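Local coordinates for receptor-like protein kinase ANXUR1 (Arabidopsis thaliana, PDB 6FIG) that probably acts as a receptor kinase in plant reproduction, with an ectodomain of two tandem malectin-like domains that carries N-glycans and binds calcium, at residues N277-L282 / A333-A338; M188-V193 / E368-D373. One frame throughout, in Å; residues are numbered along the deposited sequence.

Contact 1 of 2, residues N277-L282 / A333-A338; sequences NFTYIL and AIYVDA. With NAG (2-acetamido-2-deoxy-beta-D-glucopyranose), chain E; FUC (alpha-L-fucopyranose), chain B.
The ring of Tyr-335 meets Thr-279 OG1 at its edge, 3.6 Å from CD1, with Asp-337 OD2 in plane at another edge, while Asn-277 C and Phe-278 O approach it obliquely; on the other side the ring of Tyr-280 has Ile-334 O at its edge and Val-336 CG2 oblique to it. The two rings flank an antiparallel strand pair of a malectin-like domain whose end carries an N-glycan. With CG anti to its backbone N (chi1 -177°), Tyr-335 runs along the neighbouring strand and brings OH to 3.3 Å from Asn-277 CA. Between the backbones, Tyr-280 N donates to Ile-334 O and Ile-334 N to Tyr-280 O, and Asn-277 N adds a bond of 2.8 Å to Val-336 O. Leu-282 CD1 rests 4.0 Å from Ile-334 CG2, and Ile-345 covers this buried face. Tyr-280 OH is hydrogen-bonded to Asp-275 O. At the outer end Asn-277 ND2 is covalently joined to NAG C1, and Ala-338 CB touches the sugar at C5. A water joins Tyr-335 OH and Ala-338 N to FUC O2. Both carboxylate oxygens of Asp-337 grip the fucose: FUC O3 donates to OD1 at 2.6 Å and FUC O2 to OD2 at 2.8 Å.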
ATOM      1  N   ASN A 277       8.599  10.315  34.019  1.00 29.73           N
ATOM      2  CA  ASN A 277       7.283  10.916  34.313  1.00 30.38           C
ATOM      3  C   ASN A 277       6.221  10.581  33.275  1.00 28.37           C
ATOM      4  O   ASN A 277       5.292  11.368  33.049  1.00 28.40           O
ATOM      5  CB  ASN A 277       7.331  12.451  34.463  1.00 31.64           C
ATOM      6  CG  ASN A 277       8.160  12.923  35.616  1.00 34.69           C
ATOM      7  OD1 ASN A 277       8.997  12.206  36.164  1.00 35.71           O
ATOM      8  ND2 ASN A 277       7.905  14.162  36.011  1.00 35.47           N
ATOM      9  N   PHE A 278       6.372   9.440  32.632  1.00 26.72           N
ATOM     10  CA  PHE A 278       5.343   8.883  31.760  1.00 25.41           C
ATOM     11  C   PHE A 278       5.135   7.413  32.113  1.00 25.52           C
ATOM     12  O   PHE A 278       6.056   6.731  32.617  1.00 25.44           O
ATOM     13  CB  PHE A 278       5.739   8.950  30.286  1.00 24.59           C
ATOM     14  CG  PHE A 278       5.908  10.338  29.748  1.00 24.95           C
ATOM     15  CD1 PHE A 278       4.799  11.055  29.306  1.00 24.81           C
ATOM     16  CD2 PHE A 278       7.167  10.927  29.677  1.00 25.17           C
ATOM     17  CE1 PHE A 278       4.946  12.334  28.790  1.00 25.31           C
ATOM     18  CE2 PHE A 278       7.315  12.216  29.170  1.00 26.32           C
ATOM     19  CZ  PHE A 278       6.202  12.911  28.711  1.00 25.87           C
ATOM     20  N   THR A 279       3.928   6.935  31.838  1.00 24.82           N
ATOM     21  CA  THR A 279       3.643   5.519  31.782  1.00 23.98           C
ATOM     22  C   THR A 279       3.970   5.003  30.394  1.00 22.72           C
ATOM     23  O   THR A 279       3.601   5.620  29.376  1.00 21.56           O
ATOM     24  CB  THR A 279       2.166   5.247  32.107  1.00 25.04           C
ATOM     25  OG1 THR A 279       1.871   5.705  33.426  1.00 27.43           O
ATOM     26  CG2 THR A 279       1.843   3.765  32.009  1.00 24.28           C
ATOM     27  N   TYR A 280       4.690   3.898  30.344  1.00 22.07           N
ATOM     28  CA  TYR A 280       5.051   3.209  29.113  1.00 20.88           C
ATOM     29  C   TYR A 280       4.344   1.857  29.005  1.00 21.25           C
ATOM     30  O   TYR A 280       4.091   1.189  30.017  1.00 21.88           O
ATOM     31  CB  TYR A 280       6.563   2.969  29.028  1.00 20.78           C
ATOM     32  CG  TYR A 280       7.315   4.266  28.916  1.00 21.37           C
ATOM     33  CD1 TYR A 280       7.677   4.757  27.664  1.00 20.70           C
ATOM     34  CD2 TYR A 280       7.624   5.007  30.037  1.00 22.71           C
ATOM     35  CE1 TYR A 280       8.338   5.967  27.540  1.00 21.47           C
ATOM     36  CE2 TYR A 280       8.277   6.238  29.921  1.00 22.93           C
ATOM     37  CZ  TYR A 280       8.617   6.714  28.658  1.00 22.40           C
ATOM     38  OH  TYR A 280       9.269   7.925  28.506  1.00 22.81           O
ATOM     39  N   ILE A 281       4.032   1.474  27.775  1.00 20.15           N
ATOM     40  CA  ILE A 281       3.496   0.155  27.478  1.00 21.14           C
ATOM     41  C   ILE A 281       4.600  -0.604  26.785  1.00 20.35           C
ATOM     42  O   ILE A 281       5.162  -0.135  25.796  1.00 20.52           O
ATOM     43  CB  ILE A 281       2.237   0.226  26.596  1.00 22.14           C
ATOM     44  CG1 ILE A 281       1.107   0.854  27.389  1.00 24.22           C
ATOM     45  CG2 ILE A 281       1.819  -1.179  26.116  1.00 22.66           C
ATOM     46  CD1 ILE A 281      -0.093   1.195  26.546  1.00 25.53           C
ATOM     47  N   LEU A 282       4.910  -1.803  27.289  1.00 20.10           N
ATOM     48  CA  LEU A 282       5.779  -2.734  26.589  1.00 20.04           C
ATOM     49  C   LEU A 282       4.887  -3.806  26.002  1.00 19.77           C
ATOM     50  O   LEU A 282       4.132  -4.467  26.723  1.00 20.18           O
ATOM     51  CB  LEU A 282       6.794  -3.394  27.519  1.00 21.00           C
ATOM     52  CG  LEU A 282       7.947  -2.534  28.010  1.00 23.34           C
ATOM     53  CD1 LEU A 282       7.473  -1.523  29.052  1.00 26.08           C
ATOM     54  CD2 LEU A 282       9.033  -3.431  28.579  1.00 24.23           C
ATOM     55  N   ALA A 333       2.243  -2.363  31.398  1.00 22.53           N
ATOM     56  CA  ALA A 333       2.416  -0.928  31.633  1.00 23.31           C
ATOM     57  C   ALA A 333       3.247  -0.669  32.880  1.00 24.69           C
ATOM     58  O   ALA A 333       3.110  -1.367  33.898  1.00 26.54           O
ATOM     59  CB  ALA A 333       1.068  -0.234  31.744  1.00 24.12           C
ATOM     60  N   ILE A 334       4.102   0.350  32.807  1.00 24.52           N
ATOM     61  CA  ILE A 334       4.957   0.753  33.921  1.00 26.45           C
ATOM     62  C   ILE A 334       5.100   2.275  33.931  1.00 26.14           C
ATOM     63  O   ILE A 334       5.453   2.849  32.892  1.00 24.71           O
ATOM     64  CB  ILE A 334       6.371   0.082  33.837  1.00 27.39           C
ATOM     65  CG1 ILE A 334       7.246   0.445  35.047  1.00 30.61           C
ATOM     66  CG2 ILE A 334       7.111   0.334  32.540  1.00 26.87           C
ATOM     67  CD1 ILE A 334       7.442  -0.679  36.012  1.00 32.12           C
ATOM     68  N   TYR A 335       4.868   2.882  35.096  1.00 27.60           N
ATOM     69  CA  TYR A 335       5.174   4.289  35.303  1.00 28.26           C
ATOM     70  C   TYR A 335       6.639   4.415  35.664  1.00 29.31           C
ATOM     71  O   TYR A 335       7.114   3.728  36.582  1.00 30.18           O
ATOM     72  CB  TYR A 335       4.310   4.914  36.396  1.00 29.88           C
ATOM     73  CG  TYR A 335       4.581   6.397  36.574  1.00 30.92           C
ATOM     74  CD1 TYR A 335       4.278   7.307  35.560  1.00 30.32           C
ATOM     75  CD2 TYR A 335       5.157   6.894  37.737  1.00 32.83           C
ATOM     76  CE1 TYR A 335       4.544   8.646  35.709  1.00 30.99           C
ATOM     77  CE2 TYR A 335       5.415   8.243  37.893  1.00 33.69           C
ATOM     78  CZ  TYR A 335       5.099   9.120  36.867  1.00 33.14           C
ATOM     79  OH  TYR A 335       5.347  10.464  37.006  1.00 34.19           O
ATOM     80  N   VAL A 336       7.364   5.261  34.952  1.00 29.15           N
ATOM     81  CA  VAL A 336       8.752   5.548  35.264  1.00 31.37           C
ATOM     82  C   VAL A 336       8.831   6.856  36.006  1.00 34.49           C
ATOM     83  O   VAL A 336       8.617   7.911  35.424  1.00 33.64           O
ATOM     84  CB  VAL A 336       9.624   5.575  34.007  1.00 31.08           C
ATOM     85  CG1 VAL A 336      11.066   5.971  34.368  1.00 32.46           C
ATOM     86  CG2 VAL A 336       9.543   4.231  33.321  1.00 29.76           C
ATOM     87  N   ASP A 337       9.190   6.754  37.287  1.00 37.55           N
ATOM     88  CA  ASP A 337       9.076   7.837  38.266  1.00 41.96           C
ATOM     89  C   ASP A 337      10.307   8.715  38.200  1.00 45.24           C
ATOM     90  O   ASP A 337      11.391   8.269  37.800  1.00 45.78           O
ATOM     91  CB  ASP A 337       8.944   7.254  39.688  1.00 43.48           C
ATOM     92  CG  ASP A 337       8.515   8.290  40.719  1.00 46.62           C
ATOM     93  OD1 ASP A 337       9.387   8.842  41.431  1.00 49.42           O
ATOM     94  OD2 ASP A 337       7.308   8.554  40.835  1.00 46.97           O
ATOM     95  N   ALA A 338      10.131   9.960  38.630  1.00 47.99           N
ATOM     96  CA  ALA A 338      11.194  10.958  38.632  1.00 51.64           C
ATOM     97  C   ALA A 338      12.462  10.552  39.421  1.00 56.16           C
ATOM     98  O   ALA A 338      13.547  11.025  39.093  1.00 56.85           O
ATOM     99  CB  ALA A 338      10.644  12.276  39.144  1.00 52.54           C
TER
HETATM  100  C1  NAG E   1       8.577  14.836  37.089  1.00 38.90           C
HETATM  101  C2  NAG E   1       8.667  16.327  36.754  1.00 40.86           C
HETATM  102  C3  NAG E   1       9.351  17.084  37.878  1.00 43.27           C
HETATM  103  C4  NAG E   1       8.630  16.776  39.188  1.00 45.06           C
HETATM  104  C5  NAG E   1       8.468  15.263  39.414  1.00 43.03           C
HETATM  105  C6  NAG E   1       7.605  14.988  40.634  1.00 44.56           C
HETATM  106  C7  NAG E   1       8.901  16.836  34.354  1.00 43.33           C
HETATM  107  C8  NAG E   1       9.919  16.964  33.246  1.00 42.60           C
HETATM  108  N2  NAG E   1       9.430  16.511  35.541  1.00 41.44           N
HETATM  109  O3  NAG E   1       9.347  18.496  37.643  1.00 43.77           O
HETATM  110  O4  NAG E   1       9.246  17.406  40.324  1.00 49.48           O
HETATM  111  O5  NAG E   1       7.830  14.680  38.290  1.00 39.77           O
HETATM  112  O6  NAG E   1       7.574  13.579  40.935  1.00 44.27           O
HETATM  113  O7  NAG E   1       7.696  17.032  34.159  1.00 44.57           O
HETATM  114  C1  FUC B   3       6.712  13.355  42.069  1.00 47.44           C
HETATM  115  C2  FUC B   3       6.741  11.871  42.435  1.00 47.61           C
HETATM  116  C3  FUC B   3       8.110  11.487  42.991  1.00 49.21           C
HETATM  117  C4  FUC B   3       8.492  12.376  44.167  1.00 51.91           C
HETATM  118  C5  FUC B   3       8.394  13.835  43.732  1.00 52.26           C
HETATM  119  C6  FUC B   3       8.687  14.827  44.847  1.00 55.37           C
HETATM  120  O2  FUC B   3       6.442  11.129  41.268  1.00 45.64           O
HETATM  121  O3  FUC B   3       8.105  10.090  43.339  1.00 49.75           O
HETATM  122  O4  FUC B   3       7.623  12.182  45.288  1.00 53.67           O
HETATM  123  O5  FUC B   3       7.070  14.072  43.243  1.00 50.59           O
HETATM  124  O   HOH W   1       7.327  11.380  38.743  1.00 35.32           O

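Contact 2 of 2, residues M188-V193 / E368-D373; sequences MFRLNV and EIFKMD. With CA (calcium ion), chain H.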
ATOM      1  N   MET A 188       8.539   4.486  20.982  1.00 20.80           N
ATOM      2  CA  MET A 188       9.887   4.721  21.462  1.00 21.53           C
ATOM      3  C   MET A 188      10.879   3.766  20.827  1.00 21.05           C
ATOM      4  O   MET A 188      11.968   4.163  20.464  1.00 22.03           O
ATOM      5  CB  MET A 188       9.952   4.605  22.993  1.00 22.38           C
ATOM      6  CG  MET A 188       8.925   5.438  23.732  1.00 22.92           C
ATOM      7  SD  MET A 188       9.121   7.226  23.460  1.00 25.01           S
ATOM      8  CE  MET A 188      10.649   7.580  24.297  1.00 27.81           C
ATOM      9  N   PHE A 189      10.520   2.480  20.796  1.00 20.51           N
ATOM     10  CA  PHE A 189      11.366   1.417  20.239  1.00 20.82           C
ATOM     11  C   PHE A 189      10.472   0.372  19.619  1.00 19.76           C
ATOM     12  O   PHE A 189       9.346   0.127  20.094  1.00 19.37           O
ATOM     13  CB  PHE A 189      12.224   0.749  21.329  1.00 21.41           C
ATOM     14  CG  PHE A 189      13.155   1.698  22.001  1.00 22.00           C
ATOM     15  CD1 PHE A 189      14.366   2.022  21.423  1.00 22.78           C
ATOM     16  CD2 PHE A 189      12.771   2.343  23.175  1.00 22.00           C
ATOM     17  CE1 PHE A 189      15.186   2.943  21.993  1.00 23.85           C
ATOM     18  CE2 PHE A 189      13.592   3.265  23.769  1.00 23.28           C
ATOM     19  CZ  PHE A 189      14.805   3.573  23.186  1.00 23.87           C
ATOM     20  N   ARG A 190      10.980  -0.225  18.551  1.00 19.76           N
ATOM     21  CA  ARG A 190      10.259  -1.259  17.830  1.00 19.30           C
ATOM     22  C   ARG A 190      11.268  -2.230  17.293  1.00 20.40           C
ATOM     23  O   ARG A 190      12.074  -1.873  16.422  1.00 20.45           O
ATOM     24  CB  ARG A 190       9.457  -0.676  16.663  1.00 19.59           C
ATOM     25  CG  ARG A 190       8.726  -1.726  15.861  1.00 19.97           C
ATOM     26  CD  ARG A 190       7.743  -1.134  14.879  1.00 20.54           C
ATOM     27  NE  ARG A 190       6.586  -0.507  15.505  1.00 20.19           N
ATOM     28  CZ  ARG A 190       6.283   0.797  15.490  1.00 21.87           C
ATOM     29  NH1 ARG A 190       7.113   1.689  14.974  1.00 21.59           N
ATOM     30  NH2 ARG A 190       5.140   1.188  16.020  1.00 22.89           N
ATOM     31  N   LEU A 191      11.259  -3.454  17.839  1.00 19.88           N
ATOM     32  CA  LEU A 191      12.324  -4.411  17.606  1.00 20.92           C
ATOM     33  C   LEU A 191      11.850  -5.746  17.077  1.00 20.35           C
ATOM     34  O   LEU A 191      10.849  -6.295  17.554  1.00 20.18           O
ATOM     35  CB  LEU A 191      13.110  -4.694  18.899  1.00 21.57           C
ATOM     36  CG  LEU A 191      13.633  -3.490  19.665  1.00 22.30           C
ATOM     37  CD1 LEU A 191      14.342  -3.959  20.918  1.00 22.72           C
ATOM     38  CD2 LEU A 191      14.549  -2.616  18.816  1.00 23.23           C
ATOM     39  N   ASN A 192      12.573  -6.252  16.086  1.00 20.91           N
ATOM     40  CA  ASN A 192      12.492  -7.655  15.706  1.00 21.33           C
ATOM     41  C   ASN A 192      13.520  -8.393  16.550  1.00 21.94           C
ATOM     42  O   ASN A 192      14.714  -8.356  16.260  1.00 23.49           O
ATOM     43  CB  ASN A 192      12.810  -7.839  14.219  1.00 22.42           C
ATOM     44  CG  ASN A 192      12.653  -9.263  13.758  1.00 22.20           C
ATOM     45  OD1 ASN A 192      12.119 -10.091  14.509  1.00 22.28           O
ATOM     46  ND2 ASN A 192      13.122  -9.570  12.550  1.00 23.67           N
ATOM     47  N   VAL A 193      13.035  -9.056  17.596  1.00 20.90           N
ATOM     48  CA  VAL A 193      13.913  -9.749  18.547  1.00 21.59           C
ATOM     49  C   VAL A 193      14.469 -11.027  17.893  1.00 22.84           C
ATOM     50  O   VAL A 193      13.717 -11.886  17.412  1.00 22.62           O
ATOM     51  CB  VAL A 193      13.201  -9.997  19.892  1.00 20.76           C
ATOM     52  CG1 VAL A 193      14.105 -10.790  20.831  1.00 21.83           C
ATOM     53  CG2 VAL A 193      12.842  -8.671  20.542  1.00 21.09           C
ATOM     54  N   GLU A 368       7.831  -3.865  21.317  1.00 19.20           N
ATOM     55  CA  GLU A 368       7.559  -2.446  21.083  1.00 19.53           C
ATOM     56  C   GLU A 368       7.399  -1.763  22.415  1.00 19.93           C
ATOM     57  O   GLU A 368       6.848  -2.336  23.363  1.00 19.93           O
ATOM     58  CB  GLU A 368       6.311  -2.277  20.259  1.00 19.93           C
ATOM     59  CG  GLU A 368       6.428  -2.868  18.871  1.00 20.37           C
ATOM     60  CD  GLU A 368       5.106  -2.872  18.160  1.00 20.23           C
ATOM     61  OE1 GLU A 368       4.253  -3.727  18.468  1.00 20.27           O
ATOM     62  OE2 GLU A 368       4.844  -1.953  17.315  1.00 21.19           O
ATOM     63  N   ILE A 369       7.875  -0.522  22.493  1.00 19.00           N
ATOM     64  CA  ILE A 369       7.740   0.291  23.691  1.00 20.05           C
ATOM     65  C   ILE A 369       7.053   1.589  23.289  1.00 19.27           C
ATOM     66  O   ILE A 369       7.547   2.272  22.388  1.00 19.71           O
ATOM     67  CB  ILE A 369       9.083   0.564  24.360  1.00 20.73           C
ATOM     68  CG1 ILE A 369       9.742  -0.783  24.729  1.00 21.88           C
ATOM     69  CG2 ILE A 369       8.882   1.461  25.574  1.00 21.63           C
ATOM     70  CD1 ILE A 369      11.082  -0.675  25.371  1.00 23.49           C
ATOM     71  N   PHE A 370       5.927   1.883  23.932  1.00 18.60           N
ATOM     72  CA  PHE A 370       5.156   3.118  23.674  1.00 18.95           C
ATOM     73  C   PHE A 370       5.061   3.994  24.918  1.00 20.29           C
ATOM     74  O   PHE A 370       4.838   3.501  26.018  1.00 20.09           O
ATOM     75  CB  PHE A 370       3.743   2.754  23.269  1.00 19.74           C
ATOM     76  CG  PHE A 370       3.678   1.881  22.061  1.00 19.78           C
ATOM     77  CD1 PHE A 370       3.807   2.419  20.781  1.00 20.19           C
ATOM     78  CD2 PHE A 370       3.490   0.517  22.194  1.00 20.02           C
ATOM     79  CE1 PHE A 370       3.768   1.588  19.668  1.00 20.68           C
ATOM     80  CE2 PHE A 370       3.447  -0.298  21.077  1.00 20.23           C
ATOM     81  CZ  PHE A 370       3.589   0.237  19.831  1.00 20.57           C
ATOM     82  N   LYS A 371       5.240   5.298  24.735  1.00 19.56           N
ATOM     83  CA  LYS A 371       4.943   6.288  25.777  1.00 20.69           C
ATOM     84  C   LYS A 371       3.494   6.693  25.712  1.00 21.11           C
ATOM     85  O   LYS A 371       3.035   7.061  24.643  1.00 20.97           O
ATOM     86  CB  LYS A 371       5.798   7.524  25.541  1.00 21.13           C
ATOM     87  CG  LYS A 371       5.670   8.619  26.569  1.00 21.94           C
ATOM     88  CD  LYS A 371       6.289   9.913  26.054  1.00 22.69           C
ATOM     89  CE  LYS A 371       7.799   9.850  26.010  1.00 23.20           C
ATOM     90  NZ  LYS A 371       8.325  11.041  25.314  1.00 24.38           N
ATOM     91  N   MET A 372       2.792   6.679  26.828  1.00 21.50           N
ATOM     92  CA  MET A 372       1.428   7.183  26.888  1.00 22.70           C
ATOM     93  C   MET A 372       1.447   8.669  27.211  1.00 23.70           C
ATOM     94  O   MET A 372       2.291   9.134  27.988  1.00 24.51           O
ATOM     95  CB  MET A 372       0.642   6.466  27.983  1.00 23.91           C
ATOM     96  CG  MET A 372       0.567   4.974  27.792  1.00 24.42           C
ATOM     97  SD  MET A 372      -0.530   4.198  28.985  1.00 26.30           S
ATOM     98  CE  MET A 372      -2.125   4.796  28.433  1.00 27.82           C
ATOM     99  N   ASP A 373       0.500   9.419  26.648  1.00 23.72           N
ATOM    100  CA  ASP A 373       0.403  10.835  26.966  1.00 25.48           C
ATOM    101  C   ASP A 373      -0.077  11.082  28.400  1.00 26.90           C
ATOM    102  O   ASP A 373      -0.861  10.307  28.958  1.00 26.36           O
ATOM    103  CB  ASP A 373      -0.411  11.645  25.924  1.00 26.16           C
ATOM    104  CG  ASP A 373      -1.906  11.254  25.817  1.00 28.05           C
ATOM    105  OD1 ASP A 373      -2.288  10.062  25.935  1.00 29.74           O
ATOM    106  OD2 ASP A 373      -2.707  12.184  25.511  1.00 31.04           O
TER
HETATM  107 CA    CA H 501      11.754 -11.946  15.849  1.00 30.68          CA
HETATM  108  O   HOH W   2       2.807  -0.780  16.103  1.00 23.39           O
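A classic beta bulge marks this antiparallel strand pair of the malectin-like fold: Met-188 and Phe-189 both face Ile-369. Ile-369 O takes a bond of 2.8 Å from Met-188 N, nearly in line with its C=O, and a weak one from Phe-189 N; Ile-369 N returns a bond to Phe-189 O. Phe-189 and Ile-369 run alongside each other, Phe-189 CD2 4.1 Å from Ile-369 CD1. The bent chain of Met-188 crosses Lys-371, placing SD 3.9 Å from Lys-371 CE, while Gln-186 and Asp-275 hold Lys-371 NZ. Arg-190 and Glu-368 are likewise aligned in a salt bridge: Arg-190 NE gives a bond of 2.9 Å to Glu-368 OE2, which lies close to the guanidinium plane and is met on its anti side, 21° out of the carboxylate plane. A water accepts from Arg-190 NH2 and donates to that OE2. Glu-125 pairs with Arg-190 NH1, and His-285 is hydrogen-bonded to Glu-368 OE1, giving both buried charges second partners. At the far end of 188-193, calcium is bound by Asn-192 OD1 (2.3 Å) and Val-193 O, with Ile-249, Thr-252 and Asn-365 completing the protein ligands. Strand 363-372 lies between strands 185-192 and 278-287, with Phe-272 of strand 268-273 packed against Ile-369.

Strands 278-287 and 363-372 are neighbours, so the contacts share a sheet: Ile-281 N lies 2.8 Å from Phe-370 O, and Thr-279 O 2.9 Å from Met-372 N, both probable hydrogen bonds. Their centres are about 12 Å apart, and both segments of contact 1 fall between those of contact 2 in sequence. Contact 2 is buried, its centre about 4 Å from that of the chain, and combines a bulge with an interior salt bridge, while calcium is held at the far end of 188-193. Contact 1, its centre about 15 Å from that of the chain, is partly buried: one face is apolar, and at its outer end a carboxylate, a water and sugar hydroxyls make the polar contacts.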